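Local structure of N-alpha-acetyltransferase (4R3L) at residues A[11-15]-A[101-107]; A[22-26]-A[39-43]; A[48-52]-A[114-119]; A[61-65]-A[93-98]. The protein transfers the acetyl group of acetyl-CoA to the free alpha-amino group at the N-terminus of proteins, preferring those that begin with serine. All coordinates share one frame; numbering follows the deposited sequence.

How the contacts relate
Contacts 1 and 4 form part of the coenzyme A site, and contacts 2 and 3 are packing farther from it; contact 3 uses the later part of the helix whose start is in contact 1. Contacts 1 and 4 have centres about 9 Å apart and both touch the cofactor: residues 101-107 hold the pyrophosphate, residues 93-98 the pantetheine arm. They meet directly, Ile103 CG2 lying 3.6 Å from Val94 CG2. Contact 2, centred about 15 Å from contact 4, joins it through Gln24 OE1 and Val62 N, probably hydrogen-bonded at 2.8 Å. Contact 3 shares helix 39-49 with contact 2 and helix 103-119 with contact 1, its centre about 18 Å from each.

Contact 1. Residues A[11-15]-A[101-107]; sequences DFTLR and KGIATTL. With COA (coenzyme A), chain C.
Phe12 and Leu14 reach from residues 11-15, which run into strand 13-16, to the first turn of helix 103-119, with the backbones well apart: Phe12 CA is 7.8 Å from Ile103 CA, and Leu14 CA comes no nearer than 7.4 Å to Leu107 CA. The Phe12 ring carries most of the contact. Its chi1 of 66° sets CG between the backbone N and the carbonyl carbon, and from there the ring lies with one face against Ile103. CG1 of that isoleucine sits almost over the ring centre, 3.5 Å from the centroid, in a CH-pi contact. The rim of the same ring meets polar atoms near its plane, Lys101 O and Thr106 OG1, the latter 3.4 Å from Phe12 CE1. Leu14, two residues on, points the same way; its CD1 rests on Thr106, 3.4 Å from the carbonyl O, while CD2 meets CD2 of Leu107. Thr106 OG1 does not bond across the contact but turns back to donate to Ile103 O at 3.0 Å, tilted 31° from the carbonyl plane, and that oxygen also accepts from Leu107 N. On another side of this helix start is coenzyme A. Gly102, the N-cap residue, gives its N to O1A, Ala104 N bonds O5A, and Thr105 grips O2A twice, through N and through OG1 at 2.8 Å. Backbone N-H groups at a helix start thus hold the pyrophosphate, as in other GNAT enzymes, and the helix dipole would probably favour its negative charge, while 11-15 is joined by van der Waals packing, partly against polar atoms.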
# COMPACT_ATOMS: atom_id res chain seq x y z
N ASP A 11 14.51 14.16 9.84
CA ASP A 11 13.16 13.84 10.30
C ASP A 11 12.13 13.97 9.18
O ASP A 11 12.27 14.82 8.29
CB ASP A 11 12.76 14.74 11.46
CG ASP A 11 13.30 14.25 12.79
OD1 ASP A 11 14.23 13.42 12.76
OD2 ASP A 11 12.80 14.70 13.85
N PHE A 12 11.10 13.14 9.25
CA PHE A 12 9.98 13.22 8.32
C PHE A 12 8.68 13.43 9.07
O PHE A 12 8.61 13.23 10.28
CB PHE A 12 9.89 11.96 7.46
CG PHE A 12 9.54 10.71 8.23
CD1 PHE A 12 8.21 10.31 8.36
CD2 PHE A 12 10.53 9.94 8.80
CE1 PHE A 12 7.88 9.15 9.07
CE2 PHE A 12 10.21 8.78 9.50
CZ PHE A 12 8.89 8.39 9.64
N THR A 13 7.65 13.85 8.35
CA THR A 13 6.31 13.93 8.89
C THR A 13 5.38 13.19 7.93
O THR A 13 5.77 12.92 6.81
CB THR A 13 5.84 15.38 9.04
OG1 THR A 13 5.89 16.04 7.77
CG2 THR A 13 6.74 16.14 10.01
N LEU A 14 4.18 12.87 8.37
CA LEU A 14 3.16 12.27 7.50
C LEU A 14 1.99 13.20 7.41
O LEU A 14 1.67 13.87 8.39
CB LEU A 14 2.67 10.92 8.02
CG LEU A 14 3.67 9.80 8.28
CD1 LEU A 14 2.91 8.50 8.66
CD2 LEU A 14 4.55 9.57 7.09
N ARG A 15 1.32 13.21 6.27
CA ARG A 15 0.01 13.82 6.17
C ARG A 15 -0.78 13.15 5.05
O ARG A 15 -0.23 12.38 4.24
CB ARG A 15 0.13 15.32 5.92
CG ARG A 15 0.89 15.67 4.66
CD ARG A 15 0.73 17.15 4.34
NE ARG A 15 1.54 17.54 3.19
CZ ARG A 15 1.23 17.24 1.93
NH1 ARG A 15 0.15 16.52 1.67
NH2 ARG A 15 2.02 17.64 0.94
N LYS A 101 14.22 4.28 7.89
CA LYS A 101 13.92 5.29 8.90
C LYS A 101 12.56 5.06 9.55
O LYS A 101 12.17 5.80 10.46
CB LYS A 101 13.98 6.68 8.28
CG LYS A 101 15.35 7.02 7.70
CD LYS A 101 15.29 8.27 6.82
CE LYS A 101 14.80 9.50 7.58
NZ LYS A 101 15.86 10.14 8.42
N GLY A 102 11.85 4.02 9.11
CA GLY A 102 10.52 3.74 9.61
C GLY A 102 9.39 4.38 8.79
O GLY A 102 8.24 4.37 9.22
N ILE A 103 9.72 4.96 7.64
CA ILE A 103 8.71 5.65 6.85
C ILE A 103 7.62 4.69 6.39
O ILE A 103 6.42 4.97 6.54
CB ILE A 103 9.31 6.38 5.64
CG1 ILE A 103 10.11 7.60 6.12
CG2 ILE A 103 8.19 6.83 4.68
CD1 ILE A 103 10.89 8.31 5.04
N ALA A 104 8.01 3.55 5.82
CA ALA A 104 7.00 2.62 5.30
C ALA A 104 6.16 2.09 6.45
O ALA A 104 4.95 1.92 6.33
CB ALA A 104 7.63 1.48 4.53
N THR A 105 6.81 1.83 7.58
CA THR A 105 6.07 1.35 8.74
C THR A 105 5.02 2.35 9.17
O THR A 105 3.89 1.97 9.48
CB THR A 105 7.01 1.04 9.93
OG1 THR A 105 7.86 -0.05 9.58
CG2 THR A 105 6.19 0.66 11.16
N THR A 106 5.37 3.63 9.19
CA THR A 106 4.40 4.60 9.67
C THR A 106 3.34 4.89 8.60
O THR A 106 2.19 5.14 8.94
CB THR A 106 5.08 5.92 10.10
OG1 THR A 106 5.77 6.51 8.98
CG2 THR A 106 6.07 5.65 11.23
N LEU A 107 3.72 4.83 7.33
CA LEU A 107 2.70 4.97 6.26
C LEU A 107 1.64 3.87 6.40
O LEU A 107 0.43 4.12 6.31
CB LEU A 107 3.35 4.91 4.86
CG LEU A 107 4.11 6.16 4.42
CD1 LEU A 107 4.94 5.89 3.16
CD2 LEU A 107 3.16 7.33 4.19
N1A COA C . 16.29 -5.58 4.36
C2A COA C . 15.81 -6.23 5.45
N3A COA C . 14.77 -5.73 6.13
C4A COA C . 14.18 -4.56 5.75
C5A COA C . 14.65 -3.87 4.64
C6A COA C . 15.74 -4.42 3.94
N6A COA C . 16.27 -3.73 2.76
N7A COA C . 13.87 -2.74 4.49
C8A COA C . 12.94 -2.74 5.49
N9A COA C . 13.11 -3.83 6.25
C1B COA C . 12.35 -4.21 7.45
C2B COA C . 13.19 -4.05 8.66
O2B COA C . 12.79 -4.94 9.64
C3B COA C . 12.87 -2.71 9.09
O3B COA C . 13.24 -2.57 10.41
P3B COA C . 14.62 -1.92 10.76
O7A COA C . 14.64 -1.49 12.22
O8A COA C . 14.83 -0.73 9.91
O9A COA C . 15.72 -2.91 10.51
C4B COA C . 11.41 -2.69 8.91
O4B COA C . 11.21 -3.35 7.68
C5B COA C . 10.89 -1.32 8.78
O5B COA C . 11.24 -0.70 7.58
P1A COA C . 10.92 0.79 7.19
O1A COA C . 12.08 1.70 7.51
O2A COA C . 9.67 1.22 7.84
O3A COA C . 10.78 0.69 5.60
P2A COA C . 11.28 1.75 4.54
O4A COA C . 12.78 1.67 4.32
O5A COA C . 10.83 3.12 4.93
O6A COA C . 10.57 1.37 3.15
CBP COA C . 10.03 -0.18 1.35
CCP COA C . 10.37 0.04 2.85
CDP COA C . 9.91 -1.66 1.08
CEP COA C . 8.70 0.52 1.07
CAP COA C . 11.16 0.45 0.58
OAP COA C . 12.36 -0.33 0.60
C9P COA C . 10.87 0.72 -0.89
O9P COA C . 10.27 1.77 -1.24
N8P COA C . 11.28 -0.20 -1.93
C7P COA C . 11.01 0.02 -3.35
C6P COA C . 9.50 0.06 -3.69
C5P COA C . 8.74 -1.16 -3.17
O5P COA C . 9.23 -2.30 -3.38
N4P COA C . 7.50 -0.99 -2.41
C3P COA C . 6.79 -2.15 -1.91
C2P COA C . 6.14 -3.09 -2.91
S1P COA C . 4.94 -4.24 -2.33

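Contact 2. Residues A[22-26]-A[39-43]; sequences IDQII and YYFFV
Ile22 and Ile26 on one helix face Tyr39 and Phe42 on the next, the axes of the two short segments passing 10.4 Å apart, at 118° between their N-to-C directions. The nearest CA pairs are Ile22 with Phe42, 6.9 Å apart, and Ile26 with Tyr39. The interface is built from isoleucine branches against two aromatic rings. Ile22 sends its CG2, opposite the backbone N because chi1 of -56° puts CG1 beside that N, to Tyr39 CE1 at 3.5 Å, and the same methyl also reaches CB of Phe42. Ile26 divides its chain between both rings: CD1 comes to the edge of the Tyr39 ring, 3.7 Å from CD1 of the tyrosine, and CG1 lies 3.8 Å from Phe42 CD2. Ile25 CG2 comes to CE1 of Phe42 at 3.6 Å, on the same side of the ring as Ile26 CG1 but toward the CD1-CE1 bond rather than CD2-CE2. Cutting the side chain at Ile26 back to an alanine is likely to open a gap between the two rings and let the Tyr39 ring shift, since CG1 and CD1 fill the space there. Asp23 stays at the margin, where its OD1 lies near CE1 of Tyr39. Beneath the helix pair runs strand 61-72, whose Tyr65 touches Ile25 and whose Met67 touches Phe42; Phe42 also packs on substrate-binding Tyr37, in the loop between helices 22-32 and 39-49, and Met19 covers Tyr39 and Val43.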
# COMPACT_ATOMS: atom_id res chain seq x y z
N ILE A 22 0.53 14.70 -6.43
CA ILE A 22 0.52 13.61 -7.40
C ILE A 22 1.75 13.59 -8.30
O ILE A 22 2.28 12.52 -8.59
CB ILE A 22 -0.75 13.66 -8.29
CG1 ILE A 22 -2.01 13.64 -7.43
CG2 ILE A 22 -0.76 12.50 -9.28
CD1 ILE A 22 -2.23 12.37 -6.70
N ASP A 23 2.21 14.76 -8.74
CA ASP A 23 3.39 14.81 -9.60
C ASP A 23 4.62 14.17 -8.94
O ASP A 23 5.34 13.41 -9.58
CB ASP A 23 3.69 16.25 -10.01
CG ASP A 23 2.82 16.72 -11.17
OD1 ASP A 23 2.19 15.86 -11.82
OD2 ASP A 23 2.77 17.94 -11.42
N GLN A 24 4.84 14.45 -7.66
CA GLN A 24 5.99 13.88 -6.96
C GLN A 24 5.77 12.39 -6.69
O GLN A 24 6.71 11.61 -6.73
CB GLN A 24 6.26 14.62 -5.64
CG GLN A 24 6.64 16.09 -5.78
CD GLN A 24 6.61 16.83 -4.45
OE1 GLN A 24 7.44 16.58 -3.57
NE2 GLN A 24 5.64 17.73 -4.29
N ILE A 25 4.54 12.03 -6.38
CA ILE A 25 4.18 10.63 -6.16
C ILE A 25 4.46 9.78 -7.39
O ILE A 25 5.02 8.69 -7.29
CB ILE A 25 2.68 10.51 -5.76
CG1 ILE A 25 2.49 11.03 -4.32
CG2 ILE A 25 2.19 9.07 -5.91
CD1 ILE A 25 1.02 11.14 -3.88
N ILE A 26 4.08 10.29 -8.56
CA ILE A 26 4.34 9.58 -9.81
C ILE A 26 5.83 9.43 -10.03
O ILE A 26 6.29 8.36 -10.41
CB ILE A 26 3.68 10.32 -11.02
CG1 ILE A 26 2.16 10.27 -10.91
CG2 ILE A 26 4.14 9.70 -12.34
CD1 ILE A 26 1.43 10.95 -12.07
N TYR A 39 -1.59 9.02 -14.44
CA TYR A 39 -2.03 10.10 -13.57
C TYR A 39 -3.49 9.94 -13.09
O TYR A 39 -3.78 10.14 -11.91
CB TYR A 39 -1.84 11.45 -14.31
CG TYR A 39 -2.23 12.68 -13.53
CD1 TYR A 39 -1.30 13.36 -12.75
CD2 TYR A 39 -3.52 13.20 -13.61
CE1 TYR A 39 -1.66 14.50 -12.04
CE2 TYR A 39 -3.88 14.34 -12.92
CZ TYR A 39 -2.96 14.98 -12.13
OH TYR A 39 -3.34 16.12 -11.45
N TYR A 40 -4.41 9.56 -13.99
CA TYR A 40 -5.82 9.49 -13.61
C TYR A 40 -6.07 8.41 -12.55
O TYR A 40 -7.02 8.50 -11.77
CB TYR A 40 -6.71 9.23 -14.84
CG TYR A 40 -6.59 7.87 -15.48
CD1 TYR A 40 -7.25 6.76 -14.93
CD2 TYR A 40 -5.88 7.69 -16.67
CE1 TYR A 40 -7.16 5.51 -15.52
CE2 TYR A 40 -5.80 6.44 -17.28
CZ TYR A 40 -6.44 5.36 -16.68
OH TYR A 40 -6.37 4.11 -17.25
N PHE A 41 -5.23 7.38 -12.55
CA PHE A 41 -5.34 6.31 -11.57
C PHE A 41 -5.05 6.86 -10.16
O PHE A 41 -5.81 6.62 -9.22
CB PHE A 41 -4.38 5.19 -11.95
CG PHE A 41 -4.48 3.95 -11.11
CD1 PHE A 41 -5.27 2.89 -11.52
CD2 PHE A 41 -3.72 3.81 -9.96
CE1 PHE A 41 -5.34 1.72 -10.77
CE2 PHE A 41 -3.79 2.65 -9.20
CZ PHE A 41 -4.60 1.60 -9.62
N PHE A 42 -3.97 7.62 -10.02
CA PHE A 42 -3.64 8.22 -8.73
C PHE A 42 -4.75 9.18 -8.31
O PHE A 42 -5.16 9.17 -7.16
CB PHE A 42 -2.29 8.94 -8.79
CG PHE A 42 -1.12 8.01 -8.90
CD1 PHE A 42 -0.58 7.43 -7.75
CD2 PHE A 42 -0.56 7.70 -10.13
CE1 PHE A 42 0.51 6.57 -7.84
CE2 PHE A 42 0.52 6.83 -10.21
CZ PHE A 42 1.05 6.27 -9.07
N VAL A 43 -5.28 9.96 -9.25
CA VAL A 43 -6.31 10.93 -8.92
C VAL A 43 -7.57 10.25 -8.41
O VAL A 43 -8.16 10.69 -7.41
CB VAL A 43 -6.64 11.84 -10.14
CG1 VAL A 43 -7.93 12.63 -9.90
CG2 VAL A 43 -5.49 12.76 -10.40

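Contact 3. Residues A[48-52]-A[114-119]; sequences EYGLA and SMKNDY
Tyr119, late in helix 103-119, has CG opposite its carbonyl carbon (chi1 -63°), a setting that carries its hydroxyl across to the backbone around Tyr49 and Leu51. There OH accepts from Leu51 N at 3.3 Å, with an N-H...O angle of 145°, and a water 2.8 Å from Tyr119 OH links it on to Glu48 O. That water lies in the plane of the ring, at its edge. CE2 of the ring also packs on Leu51 CB and on CB of Ala52, 4.0 Å away. Ser114 turns OG opposite its own backbone N (chi1 169°) and donates to Asp118 OD2 at 2.7 Å, and OD2 accepts with its anti lone pair, away from the other carboxylate oxygen. This fixes the carboxylate beside Leu51, whose CB is 3.6 Å from OD2. Ala52 CB presses on Ser114, 3.4 Å from OG. A phenylalanine in place of Tyr119 would probably leave Leu51 N and the bridging water without their shared partner. The contact joins the 3-10 segment 50-52 to the last turns of helix 103-119; Ser111 of that helix bonds Ala52 O, and strand 61-72 lies alongside, Pro68 on Ala52 and Ile70 on Tyr119.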
# COMPACT_ATOMS: atom_id res chain seq x y z
N GLU A 48 -11.43 8.85 -4.19
CA GLU A 48 -12.31 7.84 -3.64
C GLU A 48 -11.90 7.34 -2.24
O GLU A 48 -12.76 6.99 -1.43
CB GLU A 48 -12.41 6.66 -4.59
CG GLU A 48 -12.98 7.02 -5.97
CD GLU A 48 -12.98 5.85 -6.94
OE1 GLU A 48 -12.34 4.83 -6.65
OE2 GLU A 48 -13.62 5.96 -8.01
N TYR A 49 -10.60 7.27 -1.97
CA TYR A 49 -10.11 6.63 -0.73
C TYR A 49 -9.07 7.49 -0.03
O TYR A 49 -8.16 6.98 0.63
CB TYR A 49 -9.48 5.26 -1.02
CG TYR A 49 -10.19 4.46 -2.10
CD1 TYR A 49 -11.43 3.90 -1.88
CD2 TYR A 49 -9.59 4.24 -3.34
CE1 TYR A 49 -12.08 3.16 -2.85
CE2 TYR A 49 -10.23 3.51 -4.33
CZ TYR A 49 -11.47 2.96 -4.07
OH TYR A 49 -12.12 2.22 -5.04
N GLY A 50 -9.23 8.81 -0.17
CA GLY A 50 -8.22 9.75 0.25
C GLY A 50 -7.87 9.74 1.73
O GLY A 50 -6.76 10.10 2.09
N LEU A 51 -8.81 9.34 2.58
CA LEU A 51 -8.55 9.37 4.02
C LEU A 51 -7.47 8.38 4.42
O LEU A 51 -6.82 8.54 5.48
CB LEU A 51 -9.83 9.09 4.80
CG LEU A 51 -10.87 10.20 4.60
CD1 LEU A 51 -12.18 9.83 5.25
CD2 LEU A 51 -10.33 11.49 5.17
N ALA A 52 -7.24 7.37 3.58
CA ALA A 52 -6.23 6.35 3.87
C ALA A 52 -4.99 6.47 2.96
O ALA A 52 -4.10 5.60 2.98
CB ALA A 52 -6.85 4.93 3.76
N SER A 114 -6.87 4.39 9.25
CA SER A 114 -7.96 4.96 8.48
C SER A 114 -8.85 3.88 7.84
O SER A 114 -10.06 4.02 7.81
CB SER A 114 -7.43 5.90 7.40
OG SER A 114 -8.47 6.25 6.50
N MET A 115 -8.25 2.83 7.29
CA MET A 115 -9.03 1.72 6.76
C MET A 115 -9.98 1.17 7.83
O MET A 115 -11.17 0.93 7.57
CB MET A 115 -8.11 0.60 6.27
CG MET A 115 -7.31 0.96 5.04
SD MET A 115 -6.12 -0.34 4.75
CE MET A 115 -5.39 0.19 3.21
N LYS A 116 -9.47 1.00 9.04
CA LYS A 116 -10.30 0.52 10.14
C LYS A 116 -11.36 1.53 10.58
O LYS A 116 -12.53 1.18 10.69
CB LYS A 116 -9.43 0.14 11.34
CG LYS A 116 -10.22 -0.57 12.44
CD LYS A 116 -9.35 -0.91 13.64
CE LYS A 116 -8.72 0.34 14.24
NZ LYS A 116 -9.73 1.41 14.51
N ASN A 117 -10.95 2.77 10.82
CA ASN A 117 -11.83 3.73 11.48
C ASN A 117 -12.73 4.51 10.54
O ASN A 117 -13.88 4.79 10.86
CB ASN A 117 -11.00 4.73 12.30
CG ASN A 117 -10.41 4.10 13.55
OD1 ASN A 117 -10.86 3.04 13.99
ND2 ASN A 117 -9.41 4.75 14.12
N ASP A 118 -12.19 4.84 9.37
CA ASP A 118 -12.93 5.62 8.39
C ASP A 118 -13.78 4.73 7.48
O ASP A 118 -14.85 5.13 7.03
CB ASP A 118 -11.96 6.44 7.53
CG ASP A 118 -11.28 7.54 8.31
OD1 ASP A 118 -11.98 8.22 9.09
OD2 ASP A 118 -10.06 7.73 8.14
N TYR A 119 -13.28 3.53 7.20
CA TYR A 119 -13.87 2.70 6.16
C TYR A 119 -14.36 1.34 6.65
O TYR A 119 -14.80 0.51 5.85
CB TYR A 119 -12.85 2.49 5.03
CG TYR A 119 -12.46 3.77 4.32
CD1 TYR A 119 -13.35 4.42 3.48
CD2 TYR A 119 -11.19 4.31 4.48
CE1 TYR A 119 -13.00 5.59 2.83
CE2 TYR A 119 -10.83 5.47 3.83
CZ TYR A 119 -11.73 6.11 3.01
OH TYR A 119 -11.36 7.27 2.37
O HOH W 1 -13.37 8.63 1.07

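Contact 4. Residues A[61-65]-A[93-98]; sequences SVVGY and AVLEEY. With COA (coenzyme A), chain C.
Val63, Gly64 and Tyr65 pair with Ala93, Val94 and Leu95 through three backbone hydrogen bonds. Leu95 N gives a nearly straight one to Val63 O at 2.8 Å (175°). Tyr65 and Ala93, a hydrogen-bonded antiparallel pair, exchange the other two: Tyr65 N donates to Ala93 O at 3.0 Å, and Ala93 N to Tyr65 O. Next to it, Gly64 and Val94 form a non-hydrogen-bonded pair with CA atoms only 4.1 Å apart, where a side chain on Gly64 would crowd Ala93 O and Val94 CG2. Val94 N turns outward and donates to coenzyme A O9P at 2.8 Å; a strand lending a backbone N-H to the pantetheine arm is a hallmark of the GNAT fold. Among apolar contacts, Val63 CG1 lies over one face of the Tyr98 ring, 3.9 Å from the centroid, a CH-pi contact. On the opposite sheet face from Val94, Tyr65 CE2 meets Ala93 CB at 3.9 Å, and the Tyr65 hydroxyl is bonded to Ser91 and Asn29. The strands belong to the hairpin 61-72 and 83-94, with Leu95 and Tyr98 just past it; helix 22-32 packs on Tyr65, while Ile103 of helix 103-119 touches Val63, Val94 and Tyr98.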
# COMPACT_ATOMS: atom_id res chain seq x y z
N SER A 61 9.24 18.30 0.65
CA SER A 61 9.23 17.35 -0.47
C SER A 61 8.56 16.03 -0.09
O SER A 61 8.73 15.54 1.01
CB SER A 61 10.66 17.07 -0.97
OG SER A 61 11.20 18.18 -1.65
N VAL A 62 7.80 15.44 -1.02
CA VAL A 62 7.26 14.09 -0.81
C VAL A 62 8.37 13.08 -1.02
O VAL A 62 9.03 13.08 -2.06
CB VAL A 62 6.09 13.79 -1.76
CG1 VAL A 62 5.61 12.36 -1.60
CG2 VAL A 62 4.94 14.78 -1.53
N VAL A 63 8.61 12.21 -0.03
CA VAL A 63 9.64 11.19 -0.17
C VAL A 63 9.09 9.77 -0.12
O VAL A 63 9.83 8.80 -0.30
CB VAL A 63 10.72 11.33 0.92
CG1 VAL A 63 11.42 12.68 0.78
CG2 VAL A 63 10.09 11.17 2.32
N GLY A 64 7.79 9.64 0.10
CA GLY A 64 7.18 8.32 0.15
C GLY A 64 5.67 8.44 0.13
O GLY A 64 5.15 9.52 0.38
N TYR A 65 4.98 7.35 -0.20
CA TYR A 65 3.52 7.42 -0.20
C TYR A 65 2.94 6.04 -0.02
O TYR A 65 3.63 5.03 -0.23
CB TYR A 65 3.01 8.05 -1.51
CG TYR A 65 3.20 7.13 -2.69
CD1 TYR A 65 2.21 6.24 -3.07
CD2 TYR A 65 4.39 7.14 -3.41
CE1 TYR A 65 2.39 5.39 -4.15
CE2 TYR A 65 4.59 6.29 -4.49
CZ TYR A 65 3.59 5.40 -4.84
OH TYR A 65 3.77 4.56 -5.92
N ALA A 93 5.77 3.10 -1.62
CA ALA A 93 7.16 3.27 -2.00
C ALA A 93 7.80 4.39 -1.20
O ALA A 93 7.12 5.33 -0.77
CB ALA A 93 7.26 3.56 -3.49
N VAL A 94 9.11 4.29 -1.00
CA VAL A 94 9.88 5.30 -0.29
C VAL A 94 11.17 5.55 -1.07
O VAL A 94 11.82 4.59 -1.48
CB VAL A 94 10.21 4.85 1.15
CG1 VAL A 94 11.08 5.87 1.87
CG2 VAL A 94 8.93 4.57 1.95
N LEU A 95 11.53 6.81 -1.29
CA LEU A 95 12.78 7.14 -2.00
C LEU A 95 13.96 6.46 -1.29
O LEU A 95 14.02 6.45 -0.06
CB LEU A 95 12.99 8.65 -2.08
CG LEU A 95 12.12 9.44 -3.07
CD1 LEU A 95 12.38 10.93 -2.99
CD2 LEU A 95 12.33 8.94 -4.49
N GLU A 96 14.89 5.91 -2.07
CA GLU A 96 16.02 5.13 -1.54
C GLU A 96 16.79 5.85 -0.44
O GLU A 96 17.16 5.24 0.56
CB GLU A 96 16.99 4.76 -2.67
CG GLU A 96 18.11 3.80 -2.24
CD GLU A 96 19.31 4.51 -1.62
OE1 GLU A 96 19.56 5.68 -1.97
OE2 GLU A 96 20.00 3.89 -0.78
N GLU A 97 17.02 7.14 -0.62
CA GLU A 97 17.83 7.92 0.32
C GLU A 97 17.19 7.98 1.70
O GLU A 97 17.87 8.19 2.70
CB GLU A 97 18.06 9.33 -0.23
CG GLU A 97 18.90 9.39 -1.50
CD GLU A 97 18.10 9.16 -2.78
OE1 GLU A 97 16.87 8.92 -2.71
OE2 GLU A 97 18.71 9.22 -3.87
N TYR A 98 15.88 7.78 1.76
CA TYR A 98 15.15 7.93 3.01
C TYR A 98 14.64 6.61 3.59
O TYR A 98 13.78 6.61 4.47
CB TYR A 98 13.98 8.89 2.80
CG TYR A 98 14.45 10.30 2.50
CD1 TYR A 98 14.83 11.15 3.54
CD2 TYR A 98 14.55 10.77 1.20
CE1 TYR A 98 15.27 12.43 3.29
CE2 TYR A 98 15.00 12.07 0.94
CZ TYR A 98 15.35 12.89 1.99
OH TYR A 98 15.79 14.18 1.77
N1A COA C . 16.29 -5.58 4.36
C2A COA C . 15.81 -6.23 5.45
N3A COA C . 14.77 -5.73 6.13
C4A COA C . 14.18 -4.56 5.75
C5A COA C . 14.65 -3.87 4.64
C6A COA C . 15.74 -4.42 3.94
N6A COA C . 16.27 -3.73 2.76
N7A COA C . 13.87 -2.74 4.49
C8A COA C . 12.94 -2.74 5.49
N9A COA C . 13.11 -3.83 6.25
C1B COA C . 12.35 -4.21 7.45
C2B COA C . 13.19 -4.05 8.66
O2B COA C . 12.79 -4.94 9.64
C3B COA C . 12.87 -2.71 9.09
O3B COA C . 13.24 -2.57 10.41
P3B COA C . 14.62 -1.92 10.76
O7A COA C . 14.64 -1.49 12.22
O8A COA C . 14.83 -0.73 9.91
O9A COA C . 15.72 -2.91 10.51
C4B COA C . 11.41 -2.69 8.91
O4B COA C . 11.21 -3.35 7.68
C5B COA C . 10.89 -1.32 8.78
O5B COA C . 11.24 -0.70 7.58
P1A COA C . 10.92 0.79 7.19
O1A COA C . 12.08 1.70 7.51
O2A COA C . 9.67 1.22 7.84
O3A COA C . 10.78 0.69 5.60
P2A COA C . 11.28 1.75 4.54
O4A COA C . 12.78 1.67 4.32
O5A COA C . 10.83 3.12 4.93
O6A COA C . 10.57 1.37 3.15
CBP COA C . 10.03 -0.18 1.35
CCP COA C . 10.37 0.04 2.85
CDP COA C . 9.91 -1.66 1.08
CEP COA C . 8.70 0.52 1.07
CAP COA C . 11.16 0.45 0.58
OAP COA C . 12.36 -0.33 0.60
C9P COA C . 10.87 0.72 -0.89
O9P COA C . 10.27 1.77 -1.24
N8P COA C . 11.28 -0.20 -1.93
C7P COA C . 11.01 0.02 -3.35
C6P COA C . 9.50 0.06 -3.69
C5P COA C . 8.74 -1.16 -3.17
O5P COA C . 9.23 -2.30 -3.38
N4P COA C . 7.50 -0.99 -2.41
C3P COA C . 6.79 -2.15 -1.91
C2P COA C . 6.14 -3.09 -2.91
S1P COA C . 4.94 -4.24 -2.33